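Local coordinates for ribosomal-protein-serine acetyltransferase, putative (Vibrio cholerae O1 biovar eltor, PDB 2FCK) that probably transfers acetyl groups as a GNAT-family acetyltransferase, perhaps to the N-terminal serine or alanine of a protein such as a ribosomal protein, at residues R18-T21 / A22-E26; I123-F127 / E128-L132. One frame throughout, in Å; residues are numbered along the deposited sequence. Where two conformers were deposited one is given.

Both contacts are local and both belong to the GNAT acetyltransferase domain, but they serve different helix ends. Interaction 1 leads from strand 15-18 into the start of helix 25-33 and is governed by charge: a carboxylate reaches back to a guanidinium and a backbone N-H. Interaction 2, near the C-terminal end of helix 114-129, relies on backbone bonds and apolar side chains. Their centres lie 25 Å apart and their nearest atoms about 11 Å. In GNAT enzymes the helix equivalent to 114-129 begins beside the loop that holds the coenzyme A pyrophosphate; interaction 2 is at its other end. Nitrate, probably from crystallisation, lies about 5 Å from the L19 side chain and about 4 Å from that of L130.

Interaction 1: R18-T21 / A22-E26; sequences RLIT and ADEAE
The turn leading from strand 15-18 into helix 25-33 is closed by E24, which holds the N-cap position while its carboxylate turns back toward the strand, to R18 and T21. R18 meets it end-on with two nitrogens: NH1 bonds to E24 OE1 at 3.0 Å and NH2 to E24 OE2 at 2.8 Å. Each oxygen offers its syn lone pair, and the two flat groups are only 23° apart, the geometry of a bidentate salt bridge. E24 OE1 also accepts the backbone N of T21 at 2.9 Å, on its anti side and 28° out of the carboxylate plane. Three N-H donors, two of them on OE1, thus restrict the carboxylate's rotation. Glutamate suits the place because its chain, extended beyond CG (chi2 175°), spans the turn, passing T21 OG1 with CG at 3.3 Å. In the backbone, E24 N donates to T21 O at 2.9 Å. R18 NH1 also donates to L19 O at 3.0 Å, steadying the guanidinium. I20 CG2 lies 3.8 Å from E24 CB, an apolar flank. Around this turn, Q16 accepts from R18 NE, F76 of strand 71-77 forms a cation-pi contact with R18, and I20 packs against that strand, strand 83-93 and I58 of helix 51-66.

Interaction 2: I123-F127 / E128-L132; sequences ILFCF and ERLEL
L130 folds back over the ring of F125 near the C-terminal end of helix 114-129, and its side chain can be followed atom by atom. CB sits 3.3 Å from the carbonyl O of C126. With CG beside the backbone N (chi1 -57°), the branch point comes over one face of the F125 ring, a CH-pi contact with L130 CG 4.2 Å from the ring centroid. Of the two methyls, CD1 meets F125 CE2 at 3.5 Å and CD2 meets F125 CZ at 3.8 Å. R129 approaches the same ring obliquely, its closest approach made by the aliphatic CD, 3.4 Å from F125 CE1. The backbone widens here. F125 O accepts both R129 N, in an ordinary helical bond with a rather bent N-H angle of 136°, and L130 N, in a straighter pi-type bond of 159°. E131 then takes a positive phi, turning the chain so that L132 N can donate to C126 O at 3.1 Å. The same turn brings L132 CD1 to 3.9 Å from C126 CB. Beyond the segment, F125, C126 and L130 all touch I89 of strand 83-93. The chemistry therefore divides by role: leucine, phenylalanine and cysteine supply an apolar surface facing the sheet, whereas the carbonyls of the widened last turn find polar partners: F125 O takes two N-H donors, C126 O takes L132 N, and one water bridges F127 O and L132 O, giving a hydrogen to each.

Interaction 1: R18-T21 / A22-E26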
loop_
_atom_site.group_PDB
_atom_site.type_symbol
_atom_site.label_atom_id
_atom_site.label_comp_id
_atom_site.label_asym_id
_atom_site.label_seq_id
_atom_site.Cartn_x
_atom_site.Cartn_y
_atom_site.Cartn_z
ATOM N N ARG A 18 13.007 10.005 16.701
ATOM C CA ARG A 18 14.203 10.138 15.857
ATOM C C ARG A 18 14.779 8.772 15.509
ATOM O O ARG A 18 14.392 7.753 16.096
ATOM C CB ARG A 18 15.273 10.950 16.609
ATOM C CG ARG A 18 15.678 10.372 17.996
ATOM C CD ARG A 18 16.986 11.013 18.448
ATOM N NE ARG A 18 17.389 10.606 19.786
ATOM C CZ ARG A 18 18.129 9.531 20.044
ATOM N NH1 ARG A 18 18.483 8.718 19.050
ATOM N NH2 ARG A 18 18.476 9.257 21.298
ATOM N N LEU A 19 15.747 8.765 14.588
ATOM C CA LEU A 19 16.459 7.537 14.280
ATOM C C LEU A 19 17.157 7.054 15.532
ATOM O O LEU A 19 17.900 7.821 16.194
ATOM C CB LEU A 19 17.560 7.793 13.258
ATOM C CG LEU A 19 17.104 7.546 11.851
ATOM C CD1 LEU A 19 18.263 7.937 10.917
ATOM C CD2 LEU A 19 16.636 6.093 11.568
ATOM N N ILE A 20 16.995 5.765 15.802
ATOM C CA ILE A 20 17.874 5.094 16.773
ATOM C C ILE A 20 19.268 4.935 16.148
ATOM O O ILE A 20 19.393 4.526 14.979
ATOM C CB ILE A 20 17.297 3.713 17.153
ATOM C CG1 ILE A 20 15.863 3.863 17.727
ATOM C CG2 ILE A 20 18.242 2.993 18.127
ATOM C CD1 ILE A 20 15.194 2.501 17.987
ATOM N N THR A 21 20.332 5.277 16.897
ATOM C CA THR A 21 21.680 5.175 16.349
ATOM C C THR A 21 22.362 3.846 16.694
ATOM O O THR A 21 21.933 3.126 17.605
ATOM C CB THR A 21 22.578 6.315 16.858
ATOM O OG1 THR A 21 22.829 6.098 18.242
ATOM C CG2 THR A 21 21.902 7.644 16.703
ATOM N N ALA A 22 23.437 3.537 15.959
ATOM C CA ALA A 22 24.229 2.331 16.170
ATOM C C ALA A 22 24.699 2.221 17.623
ATOM O O ALA A 22 24.692 1.137 18.199
ATOM C CB ALA A 22 25.456 2.317 15.233
ATOM N N ASP A 23 25.073 3.338 18.226
ATOM C CA ASP A 23 25.506 3.315 19.597
ATOM C C ASP A 23 24.403 3.017 20.618
ATOM O O ASP A 23 24.696 2.980 21.807
ATOM C CB ASP A 23 26.176 4.637 19.954
ATOM C CG ASP A 23 27.507 4.830 19.243
ATOM O OD1 ASP A 23 28.213 3.834 18.918
ATOM O OD2 ASP A 23 27.865 6.005 19.017
ATOM N N GLU A 24 23.162 2.824 20.168
ATOM C CA GLU A 24 22.002 2.654 21.085
ATOM C C GLU A 24 21.419 1.230 21.076
ATOM O O GLU A 24 20.289 0.989 21.518
ATOM C CB GLU A 24 20.930 3.696 20.781
ATOM C CG GLU A 24 21.429 5.102 21.038
ATOM C CD GLU A 24 20.448 6.189 20.650
ATOM O OE1 GLU A 24 19.789 6.110 19.600
ATOM O OE2 GLU A 24 20.350 7.171 21.409
ATOM N N ALA A 25 22.224 0.284 20.615
ATOM C CA ALA A 25 21.799 -1.115 20.557
ATOM C C ALA A 25 21.426 -1.654 21.941
ATOM O O ALA A 25 20.408 -2.346 22.086
ATOM C CB ALA A 25 22.882 -1.962 19.948
ATOM N N GLU A 26 22.247 -1.317 22.932
ATOM C CA GLU A 26 22.007 -1.669 24.324
ATOM C C GLU A 26 20.637 -1.173 24.810
ATOM O O GLU A 26 19.908 -1.927 25.474
ATOM C CB GLU A 26 23.169 -1.175 25.196
ATOM C CG GLU A 26 22.861 -0.863 26.657
ATOM C CD GLU A 26 24.132 -0.585 27.482
ATOM O OE1 GLU A 26 24.211 0.504 28.104
ATOM O OE2 GLU A 26 25.043 -1.453 27.479
#

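Interaction 2: I123-F127 / E128-L132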
loop_
_atom_site.group_PDB
_atom_site.type_symbol
_atom_site.label_atom_id
_atom_site.label_comp_id
_atom_site.label_asym_id
_atom_site.label_seq_id
_atom_site.Cartn_x
_atom_site.Cartn_y
_atom_site.Cartn_z
ATOM N N ILE A 123 1.001 10.844 13.227
ATOM C CA ILE A 123 -0.191 11.049 12.417
ATOM C C ILE A 123 -0.297 12.516 11.938
ATOM O O ILE A 123 -0.572 12.816 10.767
ATOM C CB ILE A 123 -1.421 10.674 13.274
ATOM C CG1 ILE A 123 -1.479 9.110 13.450
ATOM C CG2 ILE A 123 -2.763 11.203 12.621
ATOM C CD1 ILE A 123 -2.481 8.737 14.594
ATOM N N LEU A 124 -0.071 13.446 12.849
ATOM C CA LEU A 124 -0.094 14.862 12.480
ATOM C C LEU A 124 0.981 15.211 11.456
ATOM O O LEU A 124 0.722 15.969 10.527
ATOM C CB LEU A 124 0.037 15.762 13.709
ATOM C CG LEU A 124 -1.179 15.665 14.631
ATOM C CD1 LEU A 124 -0.897 16.479 15.945
ATOM C CD2 LEU A 124 -2.497 16.076 13.922
ATOM N N PHE A 125 2.165 14.639 11.615
ATOM C CA PHE A 125 3.224 14.831 10.617
ATOM C C PHE A 125 2.752 14.355 9.246
ATOM O O PHE A 125 2.903 15.061 8.229
ATOM C CB PHE A 125 4.482 14.108 11.096
ATOM C CG PHE A 125 5.541 13.961 10.046
ATOM C CD1 PHE A 125 6.318 15.044 9.673
ATOM C CD2 PHE A 125 5.753 12.724 9.462
ATOM C CE1 PHE A 125 7.326 14.897 8.691
ATOM C CE2 PHE A 125 6.723 12.563 8.476
ATOM C CZ PHE A 125 7.502 13.652 8.100
ATOM N N CYS A 126 2.137 13.166 9.215
ATOM C CA CYS A 126 1.638 12.616 7.935
ATOM C C CYS A 126 0.569 13.497 7.281
ATOM O O CYS A 126 0.612 13.723 6.062
ATOM C CB CYS A 126 1.088 11.224 8.143
ATOM S SG CYS A 126 2.334 9.985 8.465
ATOM N N PHE A 127 -0.364 14.031 8.092
ATOM C CA PHE A 127 -1.514 14.797 7.531
ATOM C C PHE A 127 -1.125 16.270 7.237
ATOM O O PHE A 127 -1.455 16.821 6.177
ATOM C CB PHE A 127 -2.747 14.762 8.472
ATOM C CG PHE A 127 -3.465 13.434 8.531
ATOM C CD1 PHE A 127 -3.490 12.556 7.427
ATOM C CD2 PHE A 127 -4.242 13.113 9.645
ATOM C CE1 PHE A 127 -4.202 11.381 7.499
ATOM C CE2 PHE A 127 -4.963 11.929 9.697
ATOM C CZ PHE A 127 -4.949 11.069 8.623
ATOM N N GLU A 128 -0.460 16.896 8.203
ATOM C CA GLU A 128 -0.102 18.319 8.086
ATOM C C GLU A 128 1.049 18.538 7.137
ATOM O O GLU A 128 0.954 19.362 6.239
ATOM C CB GLU A 128 0.233 18.915 9.465
ATOM C CG GLU A 128 -0.902 18.817 10.444
ATOM C CD GLU A 128 -2.144 19.557 9.985
ATOM O OE1 GLU A 128 -2.020 20.664 9.415
ATOM O OE2 GLU A 128 -3.248 19.022 10.193
ATOM N N ARG A 129 2.141 17.814 7.354
ATOM C CA ARG A 129 3.390 18.037 6.654
ATOM C C ARG A 129 3.423 17.274 5.334
ATOM O O ARG A 129 3.715 17.863 4.272
ATOM C CB ARG A 129 4.555 17.615 7.526
ATOM C CG ARG A 129 5.896 17.720 6.861
ATOM C CD ARG A 129 7.008 18.211 7.789
ATOM N NE ARG A 129 8.301 18.162 7.091
ATOM C CZ ARG A 129 9.440 18.644 7.575
ATOM N NH1 ARG A 129 9.468 19.235 8.770
ATOM N NH2 ARG A 129 10.553 18.537 6.857
ATOM N N LEU A 130 3.124 15.971 5.383
ATOM C CA LEU A 130 3.198 15.138 4.139
ATOM C C LEU A 130 1.949 15.261 3.279
ATOM O O LEU A 130 1.942 14.818 2.117
ATOM C CB LEU A 130 3.536 13.651 4.441
ATOM C CG LEU A 130 4.844 13.383 5.225
ATOM C CD1 LEU A 130 5.148 11.881 5.449
ATOM C CD2 LEU A 130 6.048 14.095 4.609
ATOM N N GLU A 131 0.883 15.825 3.853
ATOM C CA GLU A 131 -0.406 16.057 3.176
ATOM C C GLU A 131 -1.073 14.761 2.656
ATOM O O GLU A 131 -1.771 14.779 1.635
ATOM C CB GLU A 131 -0.270 17.088 2.036
ATOM C CG GLU A 131 0.029 18.521 2.535
ATOM C CD GLU A 131 0.310 19.498 1.376
ATOM O OE1 GLU A 131 -0.407 19.433 0.355
ATOM O OE2 GLU A 131 1.255 20.296 1.477
ATOM N N LEU A 132 -0.865 13.660 3.389
ATOM C CA LEU A 132 -1.481 12.381 3.084
ATOM C C LEU A 132 -2.957 12.520 3.456
ATOM O O LEU A 132 -3.313 13.340 4.323
ATOM C CB LEU A 132 -0.782 11.240 3.839
ATOM C CG LEU A 132 0.668 10.997 3.444
ATOM C CD1 LEU A 132 1.328 10.009 4.421
ATOM C CD2 LEU A 132 0.838 10.550 1.989
HETATM O O HOH W 1 -3.567 15.908 4.690
#